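Local coordinates for protein nidogen (Mus musculus, PDB 1NPE) that probably links laminin to other components of the basement membrane through a YWTD-type beta-propeller domain, at residues C45-V50 and L89-F94; V50-I55 and G61-H66; I93-S98 and T111-L116; K147-H152 and T156-L161. One frame throughout, in Å; residues are numbered along the deposited sequence.

Contact 1. Residues C45-V50 and L89-F94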
loop_
_atom_site.group_PDB
_atom_site.type_symbol
_atom_site.label_atom_id
_atom_site.label_comp_id
_atom_site.label_asym_id
_atom_site.label_seq_id
_atom_site.Cartn_x
_atom_site.Cartn_y
_atom_site.Cartn_z
ATOM N N CYS A 45 21.543 -7.654 -1.980
ATOM C CA CYS A 45 22.939 -7.287 -2.205
ATOM C C CYS A 45 23.918 -8.395 -2.587
ATOM O O CYS A 45 24.957 -8.102 -3.179
ATOM C CB CYS A 45 23.492 -6.512 -1.005
ATOM S SG CYS A 45 23.489 -7.438 0.563
ATOM N N VAL A 46 23.619 -9.651 -2.257
ATOM C CA VAL A 46 24.546 -10.728 -2.602
ATOM C C VAL A 46 24.454 -11.171 -4.062
ATOM O O VAL A 46 25.480 -11.369 -4.705
ATOM C CB VAL A 46 24.436 -11.959 -1.655
ATOM C CG1 VAL A 46 24.213 -11.512 -0.212
ATOM C CG2 VAL A 46 23.354 -12.904 -2.112
ATOM N N ASP A 47 23.239 -11.306 -4.589
ATOM C CA ASP A 47 23.051 -11.726 -5.980
ATOM C C ASP A 47 22.695 -10.573 -6.914
ATOM O O ASP A 47 22.583 -10.766 -8.127
ATOM C CB ASP A 47 21.983 -12.826 -6.085
ATOM C CG ASP A 47 22.473 -14.183 -5.582
ATOM O OD1 ASP A 47 23.699 -14.436 -5.620
ATOM O OD2 ASP A 47 21.624 -15.002 -5.163
ATOM N N LYS A 48 22.549 -9.374 -6.350
ATOM C CA LYS A 48 22.200 -8.169 -7.108
ATOM C C LYS A 48 20.846 -8.376 -7.789
ATOM O O LYS A 48 20.724 -8.263 -9.010
ATOM C CB LYS A 48 23.268 -7.843 -8.165
ATOM C CG LYS A 48 24.709 -8.154 -7.763
ATOM C CD LYS A 48 25.157 -7.416 -6.516
ATOM C CE LYS A 48 26.543 -7.888 -6.095
ATOM N NZ LYS A 48 27.004 -7.230 -4.829
ATOM N N VAL A 49 19.833 -8.700 -6.991
ATOM C CA VAL A 49 18.498 -8.946 -7.519
ATOM C C VAL A 49 17.461 -7.996 -6.928
ATOM O O VAL A 49 17.423 -7.762 -5.716
ATOM C CB VAL A 49 18.059 -10.424 -7.271
ATOM C CG1 VAL A 49 16.665 -10.682 -7.840
ATOM C CG2 VAL A 49 19.050 -11.380 -7.908
ATOM N N VAL A 50 16.627 -7.451 -7.809
ATOM C CA VAL A 50 15.560 -6.533 -7.432
ATOM C C VAL A 50 14.256 -7.309 -7.193
ATOM O O VAL A 50 13.861 -8.131 -8.019
ATOM C CB VAL A 50 15.325 -5.474 -8.551
ATOM C CG1 VAL A 50 14.195 -4.517 -8.166
ATOM C CG2 VAL A 50 16.607 -4.693 -8.814
ATOM N N LEU A 89 21.114 -12.838 4.260
ATOM C CA LEU A 89 21.929 -13.873 4.897
ATOM C C LEU A 89 21.189 -15.203 4.916
ATOM O O LEU A 89 21.682 -16.201 4.384
ATOM C CB LEU A 89 22.302 -13.464 6.321
ATOM C CG LEU A 89 23.200 -12.227 6.399
ATOM C CD1 LEU A 89 23.392 -11.816 7.848
ATOM C CD2 LEU A 89 24.548 -12.508 5.710
ATOM N N GLY A 90 19.991 -15.194 5.499
ATOM C CA GLY A 90 19.170 -16.390 5.581
ATOM C C GLY A 90 18.489 -16.757 4.274
ATOM O O GLY A 90 17.922 -17.845 4.156
ATOM N N ARG A 91 18.535 -15.849 3.299
ATOM C CA ARG A 91 17.939 -16.062 1.974
ATOM C C ARG A 91 16.407 -16.111 1.987
ATOM O O ARG A 91 15.809 -17.045 1.451
ATOM C CB ARG A 91 18.478 -17.355 1.340
ATOM C CG ARG A 91 19.992 -17.443 1.184
ATOM C CD ARG A 91 20.490 -16.699 -0.049
ATOM N NE ARG A 91 20.635 -15.269 0.190
ATOM C CZ ARG A 91 20.699 -14.347 -0.765
ATOM N NH1 ARG A 91 20.626 -14.684 -2.050
ATOM N NH2 ARG A 91 20.851 -13.077 -0.429
ATOM N N THR A 92 15.768 -15.119 2.604
ATOM C CA THR A 92 14.307 -15.085 2.655
ATOM C C THR A 92 13.729 -13.696 2.401
ATOM O O THR A 92 14.434 -12.694 2.476
ATOM C CB THR A 92 13.766 -15.598 4.009
ATOM O OG1 THR A 92 14.327 -14.829 5.080
ATOM C CG2 THR A 92 14.097 -17.060 4.201
ATOM N N ILE A 93 12.441 -13.654 2.077
ATOM C CA ILE A 93 11.738 -12.401 1.834
ATOM C C ILE A 93 10.635 -12.225 2.882
ATOM O O ILE A 93 10.201 -13.196 3.512
ATOM C CB ILE A 93 11.092 -12.364 0.424
ATOM C CG1 ILE A 93 9.996 -13.424 0.296
ATOM C CG2 ILE A 93 12.138 -12.613 -0.643
ATOM C CD1 ILE A 93 9.204 -13.319 -0.995
ATOM N N PHE A 94 10.224 -10.978 3.092
ATOM C CA PHE A 94 9.161 -10.633 4.031
ATOM C C PHE A 94 8.277 -9.632 3.297
ATOM O O PHE A 94 8.780 -8.836 2.506
ATOM C CB PHE A 94 9.711 -9.916 5.274
ATOM C CG PHE A 94 10.587 -10.765 6.153
ATOM C CD1 PHE A 94 10.089 -11.307 7.335
ATOM C CD2 PHE A 94 11.931 -10.962 5.841
ATOM C CE1 PHE A 94 10.921 -12.029 8.201
ATOM C CE2 PHE A 94 12.769 -11.680 6.698
ATOM C CZ PHE A 94 12.260 -12.213 7.883
#
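R91 reaches across from one beta-propeller blade to the turn V46-D47 of the blade before it, an instructive case of two turns on successive blades meeting through one long side chain. Its chain is bent twice, with chi2 at -81° and chi3 at 82°, and these bends carry the guanidinium to the neighbouring turn although the residue starts out pointing past it. V46 lies over one face of the planar group, with its CG2 methyl 3.3 Å from R91 CZ, so hydrocarbon meets the charged group. At the rim of the same plane D47 OD2 stands 3.3 Å from R91 NH1 in a salt bridge; the carboxylate is turned 88° to the guanidinium, so only OD2 lies at its edge and the two-oxygen grip is not formed. The second terminal nitrogen, NH2, has its main partners outside the two segments, in a salt bridge to D44 and a hydrogen bond to the carbonyl of H88. Both turns, near the surface, join the first and second strands of a blade, 36-44 to 49-54 and 81-87 to 92-97, and each enters its second strand through a G1 beta bulge, K48-V49 opposite D44 and R91-T92 opposite D87.

Contact 2. Residues V50-I55 and G61-H66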
loop_
_atom_site.group_PDB
_atom_site.type_symbol
_atom_site.label_atom_id
_atom_site.label_comp_id
_atom_site.label_asym_id
_atom_site.label_seq_id
_atom_site.Cartn_x
_atom_site.Cartn_y
_atom_site.Cartn_z
ATOM N N VAL A 50 16.627 -7.451 -7.809
ATOM C CA VAL A 50 15.560 -6.533 -7.432
ATOM C C VAL A 50 14.256 -7.309 -7.193
ATOM O O VAL A 50 13.861 -8.131 -8.019
ATOM C CB VAL A 50 15.325 -5.474 -8.551
ATOM C CG1 VAL A 50 14.195 -4.517 -8.166
ATOM C CG2 VAL A 50 16.607 -4.693 -8.814
ATOM N N TYR A 51 13.627 -7.082 -6.040
ATOM C CA TYR A 51 12.358 -7.725 -5.703
ATOM C C TYR A 51 11.246 -6.668 -5.685
ATOM O O TYR A 51 11.500 -5.497 -5.361
ATOM C CB TYR A 51 12.432 -8.420 -4.338
ATOM C CG TYR A 51 13.238 -9.699 -4.329
ATOM C CD1 TYR A 51 14.627 -9.670 -4.425
ATOM C CD2 TYR A 51 12.611 -10.941 -4.221
ATOM C CE1 TYR A 51 15.370 -10.840 -4.416
ATOM C CE2 TYR A 51 13.350 -12.123 -4.209
ATOM C CZ TYR A 51 14.728 -12.061 -4.309
ATOM O OH TYR A 51 15.473 -13.213 -4.327
ATOM N N TRP A 52 10.021 -7.089 -6.015
ATOM C CA TRP A 52 8.876 -6.175 -6.045
ATOM C C TRP A 52 7.537 -6.831 -5.754
ATOM O O TRP A 52 7.393 -8.051 -5.818
ATOM C CB TRP A 52 8.770 -5.473 -7.410
ATOM C CG TRP A 52 8.404 -6.396 -8.563
ATOM C CD1 TRP A 52 7.161 -6.884 -8.870
ATOM C CD2 TRP A 52 9.299 -6.952 -9.530
ATOM N NE1 TRP A 52 7.232 -7.715 -9.962
ATOM C CE2 TRP A 52 8.531 -7.775 -10.387
ATOM C CE3 TRP A 52 10.678 -6.838 -9.757
ATOM C CZ2 TRP A 52 9.095 -8.481 -11.450
ATOM C CZ3 TRP A 52 11.240 -7.543 -10.815
ATOM C CH2 TRP A 52 10.448 -8.355 -11.648
ATOM N N THR A 53 6.558 -5.991 -5.435
ATOM C CA THR A 53 5.200 -6.447 -5.192
ATOM C C THR A 53 4.324 -5.736 -6.215
ATOM O O THR A 53 4.561 -4.574 -6.557
ATOM C CB THR A 53 4.691 -6.105 -3.773
ATOM O OG1 THR A 53 4.527 -4.686 -3.637
ATOM C CG2 THR A 53 5.654 -6.623 -2.720
ATOM N N ASP A 54 3.331 -6.459 -6.712
ATOM C CA ASP A 54 2.399 -5.951 -7.704
ATOM C C ASP A 54 0.978 -6.138 -7.175
ATOM O O ASP A 54 0.585 -7.257 -6.844
ATOM C CB ASP A 54 2.595 -6.728 -9.011
ATOM C CG ASP A 54 1.395 -6.641 -9.927
ATOM O OD1 ASP A 54 0.933 -7.701 -10.395
ATOM O OD2 ASP A 54 0.916 -5.518 -10.173
ATOM N N ILE A 55 0.227 -5.045 -7.070
ATOM C CA ILE A 55 -1.151 -5.100 -6.575
ATOM C C ILE A 55 -2.185 -5.337 -7.677
ATOM O O ILE A 55 -3.378 -5.450 -7.396
ATOM C CB ILE A 55 -1.554 -3.803 -5.859
ATOM C CG1 ILE A 55 -1.313 -2.608 -6.787
ATOM C CG2 ILE A 55 -0.819 -3.680 -4.541
ATOM C CD1 ILE A 55 -1.973 -1.339 -6.328
ATOM N N GLY A 61 7.482 -10.485 -7.538
ATOM C CA GLY A 61 8.451 -10.942 -8.516
ATOM C C GLY A 61 9.873 -10.471 -8.295
ATOM O O GLY A 61 10.165 -9.729 -7.351
ATOM N N ARG A 62 10.763 -10.907 -9.180
ATOM C CA ARG A 62 12.172 -10.544 -9.094
ATOM C C ARG A 62 12.878 -10.629 -10.440
ATOM O O ARG A 62 12.459 -11.363 -11.336
ATOM C CB ARG A 62 12.896 -11.433 -8.081
ATOM C CG ARG A 62 12.891 -12.913 -8.428
ATOM C CD ARG A 62 13.752 -13.705 -7.458
ATOM N NE ARG A 62 13.790 -15.117 -7.810
ATOM C CZ ARG A 62 14.521 -16.032 -7.181
ATOM N NH1 ARG A 62 15.289 -15.693 -6.152
ATOM N NH2 ARG A 62 14.482 -17.290 -7.588
ATOM N N ALA A 63 13.977 -9.889 -10.549
ATOM C CA ALA A 63 14.784 -9.850 -11.761
ATOM C C ALA A 63 16.182 -9.368 -11.405
ATOM O O ALA A 63 16.341 -8.512 -10.532
ATOM C CB ALA A 63 14.153 -8.907 -12.777
ATOM N N SER A 64 17.194 -9.941 -12.050
ATOM C CA SER A 64 18.577 -9.536 -11.812
ATOM C C SER A 64 18.746 -8.089 -12.263
ATOM O O SER A 64 18.090 -7.645 -13.212
ATOM C CB SER A 64 19.549 -10.420 -12.603
ATOM O OG SER A 64 19.527 -11.760 -12.146
ATOM N N LEU A 65 19.603 -7.350 -11.567
ATOM C CA LEU A 65 19.854 -5.955 -11.910
ATOM C C LEU A 65 20.546 -5.875 -13.265
ATOM O O LEU A 65 20.269 -4.979 -14.063
ATOM C CB LEU A 65 20.727 -5.283 -10.845
ATOM C CG LEU A 65 20.956 -3.774 -11.017
ATOM C CD1 LEU A 65 19.640 -3.032 -10.825
ATOM C CD2 LEU A 65 22.005 -3.276 -10.030
ATOM N N HIS A 66 21.425 -6.839 -13.524
ATOM C CA HIS A 66 22.183 -6.894 -14.769
ATOM C C HIS A 66 21.471 -7.725 -15.836
ATOM O O HIS A 66 21.619 -8.951 -15.888
ATOM C CB HIS A 66 23.584 -7.460 -14.501
ATOM C CG HIS A 66 24.332 -6.741 -13.418
ATOM N ND1 HIS A 66 24.642 -5.397 -13.488
ATOM C CD2 HIS A 66 24.825 -7.177 -12.234
ATOM C CE1 HIS A 66 25.292 -5.040 -12.396
ATOM N NE2 HIS A 66 25.418 -6.101 -11.618
#
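A buried antiparallel pairing of strands 49-54 and 59-64, the second and third of a four-stranded propeller blade, brings V50, Y51 and W52 against G61, R62 and A63. V50 with A63 and W52 with G61 are hydrogen-bonded pairs, tied in part by W52 N to G61 O at 3.0 Å, and Y51 with R62 is the non-hydrogen-bonded pair between them. W52 has its CG wedged between the backbone N and the carbonyl carbon (chi1 68°), which swings the indole back over the partner strand. With no side chain in the way, the ring settles on the backbone: G61 CA lies 3.9 Å from the centroid of the five-membered ring of W52 in a CH-pi contact. The indole rim meets A63, W52 CZ3 to A63 CB 3.8 Å, while NE1 is buried without a polar partner in the model. L31 of strand 28-33 packs on this W52 and A63 face. Y51, W52, T53 and D54 spell the YWTD signature of this propeller family; T53 OG1 and both carboxylate oxygens of D54 bond to neighbouring loops and strands. On the other face Y51, packed on by I84 and L86 of strand 81-87, runs beside R62. R62 CB sits 4.0 Å from the centroid of the phenol ring, over its centre, and the extended arginine chain brings R62 NH1 to Y51 OH at 3.1 Å, with the hydroxyl in the guanidinium plane.

Contact 3. Residues I93-S98 and T111-L116. With CD (cadmium ion), chain C.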
loop_
_atom_site.group_PDB
_atom_site.type_symbol
_atom_site.label_atom_id
_atom_site.label_comp_id
_atom_site.label_asym_id
_atom_site.label_seq_id
_atom_site.Cartn_x
_atom_site.Cartn_y
_atom_site.Cartn_z
ATOM N N ILE A 93 12.441 -13.654 2.077
ATOM C CA ILE A 93 11.738 -12.401 1.834
ATOM C C ILE A 93 10.635 -12.225 2.882
ATOM O O ILE A 93 10.201 -13.196 3.512
ATOM C CB ILE A 93 11.092 -12.364 0.424
ATOM C CG1 ILE A 93 9.996 -13.424 0.296
ATOM C CG2 ILE A 93 12.138 -12.613 -0.643
ATOM C CD1 ILE A 93 9.204 -13.319 -0.995
ATOM N N PHE A 94 10.224 -10.978 3.092
ATOM C CA PHE A 94 9.161 -10.633 4.031
ATOM C C PHE A 94 8.277 -9.632 3.297
ATOM O O PHE A 94 8.780 -8.836 2.506
ATOM C CB PHE A 94 9.711 -9.916 5.274
ATOM C CG PHE A 94 10.587 -10.765 6.153
ATOM C CD1 PHE A 94 10.089 -11.307 7.335
ATOM C CD2 PHE A 94 11.931 -10.962 5.841
ATOM C CE1 PHE A 94 10.921 -12.029 8.201
ATOM C CE2 PHE A 94 12.769 -11.680 6.698
ATOM C CZ PHE A 94 12.260 -12.213 7.883
ATOM N N TRP A 95 6.970 -9.653 3.551
ATOM C CA TRP A 95 6.107 -8.675 2.899
ATOM C C TRP A 95 4.842 -8.372 3.680
ATOM O O TRP A 95 4.419 -9.151 4.537
ATOM C CB TRP A 95 5.770 -9.087 1.453
ATOM C CG TRP A 95 4.742 -10.175 1.311
ATOM C CD1 TRP A 95 3.391 -10.014 1.175
ATOM C CD2 TRP A 95 4.990 -11.580 1.208
ATOM N NE1 TRP A 95 2.785 -11.230 0.980
ATOM C CE2 TRP A 95 3.743 -12.209 0.994
ATOM C CE3 TRP A 95 6.146 -12.369 1.266
ATOM C CZ2 TRP A 95 3.617 -13.596 0.835
ATOM C CZ3 TRP A 95 6.021 -13.751 1.108
ATOM C CH2 TRP A 95 4.763 -14.346 0.894
ATOM N N THR A 96 4.269 -7.207 3.403
ATOM C CA THR A 96 3.037 -6.787 4.041
ATOM C C THR A 96 1.898 -6.981 3.053
ATOM O O THR A 96 2.084 -6.855 1.843
ATOM C CB THR A 96 3.086 -5.299 4.438
ATOM O OG1 THR A 96 3.364 -4.501 3.276
ATOM C CG2 THR A 96 4.166 -5.068 5.488
ATOM N N ASP A 97 0.723 -7.302 3.577
ATOM C CA ASP A 97 -0.468 -7.498 2.770
ATOM C C ASP A 97 -1.572 -6.795 3.542
ATOM O O ASP A 97 -1.988 -7.262 4.599
ATOM C CB ASP A 97 -0.775 -8.990 2.622
ATOM C CG ASP A 97 -1.929 -9.262 1.676
ATOM O OD1 ASP A 97 -2.926 -8.504 1.686
ATOM O OD2 ASP A 97 -1.844 -10.250 0.925
ATOM N N SER A 98 -2.033 -5.670 3.009
ATOM C CA SER A 98 -3.065 -4.866 3.653
ATOM C C SER A 98 -4.507 -5.294 3.375
ATOM O O SER A 98 -5.452 -4.647 3.838
ATOM C CB SER A 98 -2.878 -3.398 3.277
ATOM O OG SER A 98 -3.010 -3.236 1.879
ATOM N N THR A 111 8.974 -20.144 -2.230
ATOM C CA THR A 111 8.457 -21.371 -1.619
ATOM C C THR A 111 8.525 -21.351 -0.096
ATOM O O THR A 111 9.194 -20.508 0.499
ATOM C CB THR A 111 9.187 -22.644 -2.121
ATOM O OG1 THR A 111 10.567 -22.600 -1.738
ATOM C CG2 THR A 111 9.073 -22.769 -3.635
ATOM N N GLN A 112 7.815 -22.298 0.514
ATOM C CA GLN A 112 7.748 -22.462 1.962
ATOM C C GLN A 112 7.230 -21.245 2.711
ATOM O O GLN A 112 7.827 -20.797 3.692
ATOM C CB GLN A 112 9.098 -22.918 2.521
ATOM C CG GLN A 112 9.406 -24.380 2.226
ATOM C CD GLN A 112 10.754 -24.814 2.765
ATOM O OE1 GLN A 112 11.722 -24.939 2.015
ATOM N NE2 GLN A 112 10.824 -25.049 4.071
ATOM N N ARG A 113 6.102 -20.726 2.237
ATOM C CA ARG A 113 5.452 -19.577 2.845
ATOM C C ARG A 113 5.045 -19.850 4.281
ATOM O O ARG A 113 4.633 -20.958 4.621
ATOM C CB ARG A 113 4.176 -19.220 2.086
ATOM C CG ARG A 113 4.369 -18.368 0.872
ATOM C CD ARG A 113 3.276 -17.335 0.850
ATOM N NE ARG A 113 2.391 -17.521 -0.281
ATOM C CZ ARG A 113 1.222 -16.913 -0.427
ATOM N NH1 ARG A 113 0.771 -16.076 0.492
ATOM N NH2 ARG A 113 0.526 -17.117 -1.532
ATOM N N ARG A 114 5.109 -18.808 5.099
ATOM C CA ARG A 114 4.716 -18.877 6.495
ATOM C C ARG A 114 4.140 -17.524 6.871
ATOM O O ARG A 114 4.712 -16.488 6.537
ATOM C CB ARG A 114 5.913 -19.193 7.409
ATOM C CG ARG A 114 5.652 -18.866 8.881
ATOM C CD ARG A 114 6.719 -19.389 9.833
ATOM N NE ARG A 114 6.521 -18.855 11.181
ATOM C CZ ARG A 114 7.448 -18.843 12.135
ATOM N NH1 ARG A 114 8.651 -19.355 11.903
ATOM N NH2 ARG A 114 7.199 -18.250 13.300
ATOM N N VAL A 115 2.985 -17.537 7.524
ATOM C CA VAL A 115 2.360 -16.307 7.972
ATOM C C VAL A 115 3.037 -15.960 9.287
ATOM O O VAL A 115 2.819 -16.618 10.307
ATOM C CB VAL A 115 0.832 -16.483 8.179
ATOM C CG1 VAL A 115 0.220 -15.212 8.751
ATOM C CG2 VAL A 115 0.157 -16.829 6.851
ATOM N N LEU A 116 3.901 -14.950 9.247
ATOM C CA LEU A 116 4.629 -14.515 10.431
ATOM C C LEU A 116 3.692 -13.845 11.436
ATOM O O LEU A 116 3.730 -14.159 12.621
ATOM C CB LEU A 116 5.769 -13.572 10.031
ATOM C CG LEU A 116 6.987 -13.523 10.959
ATOM C CD1 LEU A 116 7.568 -14.929 11.132
ATOM C CD2 LEU A 116 8.037 -12.576 10.390
HETATM CD CD CD C . -6.695 -4.515 5.872
HETATM O O HOH W 1 -8.334 -4.290 7.718
HETATM O O HOH W 2 -7.124 -2.202 4.701
HETATM O O HOH W 3 -8.531 -5.668 4.302
#
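F94, W95, T96 and D97 form a YWTD-like signature, with phenylalanine in the tyrosine place, on the second strand of a propeller blade; its two aromatic rings reach past strand 102-107 to touch R113 and L116 at the outer edge. Toward these partners both rings turn an edge. On the benzene ring of the indole, W95 CH2 lies 3.3 Å from R113 CD, which stands in the ring plane. The arginine crosses the tryptophan at about a right angle, bent at chi2 and chi3, and sends its guanidinium on to a salt bridge between NH1 and E104 on the intervening strand, which fixes the charged end while the aliphatic part lies against W95. From the other face of the sheet F94 does likewise with a hydrocarbon partner: L116 CD2 comes to the ring edge, 3.7 Å from F94 CE1. L116 keeps CG roughly anti to its N (chi1 -153°), and the leucine crosses the phenylalanine at a slant. I127 and T129 of strand 124-130, in the next blade, pack on F94. Strand 92-97 runs on to a cadmium site shared with D101 and V122, where S98 O coordinates the ion at 2.4 Å, with three waters completing the six ligands.

Contact 4. Residues K147-H152 and T156-L161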
loop_
_atom_site.group_PDB
_atom_site.type_symbol
_atom_site.label_atom_id
_atom_site.label_comp_id
_atom_site.label_asym_id
_atom_site.label_seq_id
_atom_site.Cartn_x
_atom_site.Cartn_y
_atom_site.Cartn_z
ATOM N N LYS A 147 0.809 2.858 13.640
ATOM C CA LYS A 147 1.933 2.422 14.456
ATOM C C LYS A 147 3.165 1.956 13.695
ATOM O O LYS A 147 3.113 1.689 12.494
ATOM C CB LYS A 147 1.479 1.326 15.427
ATOM C CG LYS A 147 0.778 0.166 14.757
ATOM C CD LYS A 147 0.220 -0.838 15.753
ATOM C CE LYS A 147 -0.400 -2.021 15.011
ATOM N NZ LYS A 147 -0.840 -3.125 15.914
ATOM N N ILE A 148 4.293 1.986 14.395
ATOM C CA ILE A 148 5.567 1.510 13.876
ATOM C C ILE A 148 5.846 0.329 14.800
ATOM O O ILE A 148 5.859 0.486 16.024
ATOM C CB ILE A 148 6.708 2.553 14.044
ATOM C CG1 ILE A 148 6.321 3.890 13.406
ATOM C CG2 ILE A 148 7.991 2.034 13.407
ATOM C CD1 ILE A 148 6.146 3.837 11.901
ATOM N N GLU A 149 5.998 -0.863 14.238
ATOM C CA GLU A 149 6.260 -2.035 15.067
ATOM C C GLU A 149 7.575 -2.700 14.728
ATOM O O GLU A 149 8.139 -2.499 13.650
ATOM C CB GLU A 149 5.154 -3.086 14.915
ATOM C CG GLU A 149 3.769 -2.681 15.388
ATOM C CD GLU A 149 2.829 -3.873 15.504
ATOM O OE1 GLU A 149 2.887 -4.586 16.531
ATOM O OE2 GLU A 149 2.033 -4.100 14.570
ATOM N N THR A 150 8.050 -3.509 15.664
ATOM C CA THR A 150 9.274 -4.252 15.467
ATOM C C THR A 150 9.108 -5.646 16.044
ATOM O O THR A 150 8.224 -5.898 16.863
ATOM C CB THR A 150 10.505 -3.573 16.128
ATOM O OG1 THR A 150 11.689 -4.269 15.736
ATOM C CG2 THR A 150 10.420 -3.624 17.638
ATOM N N SER A 151 9.942 -6.558 15.573
ATOM C CA SER A 151 9.948 -7.927 16.065
ATOM C C SER A 151 11.239 -8.551 15.581
ATOM O O SER A 151 11.960 -7.953 14.774
ATOM C CB SER A 151 8.758 -8.723 15.518
ATOM O OG SER A 151 9.011 -9.203 14.204
ATOM N N HIS A 152 11.559 -9.722 16.111
ATOM C CA HIS A 152 12.743 -10.435 15.661
ATOM C C HIS A 152 12.331 -10.958 14.277
ATOM O O HIS A 152 11.142 -11.117 14.002
ATOM C CB HIS A 152 13.047 -11.639 16.574
ATOM C CG HIS A 152 13.656 -11.286 17.899
ATOM N ND1 HIS A 152 13.807 -12.210 18.912
ATOM C CD2 HIS A 152 14.198 -10.132 18.360
ATOM C CE1 HIS A 152 14.422 -11.645 19.936
ATOM N NE2 HIS A 152 14.670 -10.384 19.626
ATOM N N THR A 156 9.465 -13.760 16.933
ATOM C CA THR A 156 9.280 -13.522 18.360
ATOM C C THR A 156 9.488 -12.046 18.692
ATOM O O THR A 156 9.865 -11.242 17.830
ATOM C CB THR A 156 10.272 -14.351 19.239
ATOM O OG1 THR A 156 11.606 -13.840 19.091
ATOM C CG2 THR A 156 10.245 -15.831 18.849
ATOM N N ASN A 157 9.185 -11.701 19.940
ATOM C CA ASN A 157 9.375 -10.356 20.461
ATOM C C ASN A 157 8.721 -9.196 19.703
ATOM O O ASN A 157 9.342 -8.153 19.487
ATOM C CB ASN A 157 10.874 -10.105 20.648
ATOM C CG ASN A 157 11.501 -11.063 21.648
ATOM O OD1 ASN A 157 11.894 -12.176 21.299
ATOM N ND2 ASN A 157 11.577 -10.638 22.905
ATOM N N ARG A 158 7.467 -9.382 19.307
ATOM C CA ARG A 158 6.738 -8.333 18.612
ATOM C C ARG A 158 6.369 -7.247 19.622
ATOM O O ARG A 158 5.989 -7.549 20.755
ATOM C CB ARG A 158 5.468 -8.888 17.970
ATOM C CG ARG A 158 4.642 -7.829 17.269
ATOM C CD ARG A 158 3.404 -8.411 16.628
ATOM N NE ARG A 158 2.612 -7.373 15.980
ATOM C CZ ARG A 158 1.429 -7.572 15.409
ATOM N NH1 ARG A 158 0.884 -8.783 15.397
ATOM N NH2 ARG A 158 0.792 -6.554 14.842
ATOM N N ARG A 159 6.508 -5.989 19.217
ATOM C CA ARG A 159 6.169 -4.871 20.094
ATOM C C ARG A 159 6.027 -3.573 19.313
ATOM O O ARG A 159 6.599 -3.414 18.236
ATOM C CB ARG A 159 7.224 -4.703 21.197
ATOM C CG ARG A 159 8.605 -4.385 20.666
ATOM C CD ARG A 159 9.668 -4.486 21.736
ATOM N NE ARG A 159 10.981 -4.141 21.195
ATOM C CZ ARG A 159 11.585 -2.968 21.370
ATOM N NH1 ARG A 159 11.002 -2.009 22.084
ATOM N NH2 ARG A 159 12.768 -2.747 20.815
ATOM N N ILE A 160 5.246 -2.654 19.870
ATOM C CA ILE A 160 5.018 -1.355 19.262
ATOM C C ILE A 160 6.174 -0.441 19.646
ATOM O O ILE A 160 6.555 -0.368 20.810
ATOM C CB ILE A 160 3.684 -0.747 19.737
ATOM C CG1 ILE A 160 2.538 -1.702 19.403
ATOM C CG2 ILE A 160 3.452 0.593 19.070
ATOM C CD1 ILE A 160 1.167 -1.230 19.862
ATOM N N LEU A 161 6.743 0.226 18.647
ATOM C CA LEU A 161 7.865 1.135 18.842
ATOM C C LEU A 161 7.388 2.589 18.975
ATOM O O LEU A 161 7.887 3.337 19.808
ATOM C CB LEU A 161 8.828 0.988 17.661
ATOM C CG LEU A 161 10.335 0.835 17.902
ATOM C CD1 LEU A 161 10.642 -0.122 19.049
ATOM C CD2 LEU A 161 10.978 0.346 16.616
#
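R158 and E149 meet across a beta hairpin, and the arginine can be followed outward. R158 CB lies 4.1 Å from S151 CB. R158 CG then passes E149 OE1 at 3.8 Å, and CD keeps about the same distance from that oxygen. With chi1 at 178° and the rest of the chain also extended, the guanidinium arrives side-on to the carboxylate, the planes 36° apart. R158 NE donates to E149 OE1 at 2.9 Å from above the carboxylate plane, whereas R158 NH2 reaches E149 OE2 at 2.8 Å along its syn lone pair in a nearly straight bond (170°). R158 NH1 bonds to the carbonyl of T119. K147 NZ, which also bonds to the carbonyl of G120, lies 3.3 Å from E149 OE2 as a second cation, so the anion is probably well stabilised. Backbone bonds between T150 and R159 hold the strands in register, and near the turn N157 CB sits over the H152 ring in a CH-pi contact. The hairpin makes the third and outermost strands of its blade: strand 135-140 flanks 147-152, F117 of strand 114-117 in the preceding blade touches S151 and R158, and L181 of strand 180-185 in the following blade packs on I148 and L161.

Overall arrangement
The four contacts sample one propeller at different depths. Contact 2 is core, its pairing of second and third strands resting on backbone bonds and aromatic packing; contact 1 is a surface meeting between successive blades, settled by one arginine. Contacts 1 and 2 share V50 and strand 49-54, while contacts 1 and 3 share I93 and F94 on strand 92-97, so contact 1 bridges the blades that the other two describe. I93 and Y51 also touch directly, joining contacts 2 and 3. Contact 3, partly buried, spans its blade by ring edges without direct strand pairing. Contact 4, in the next blade, combines strand pairing with a partly buried salt-bridge network, and its centre is about 27 Å from that of contact 2.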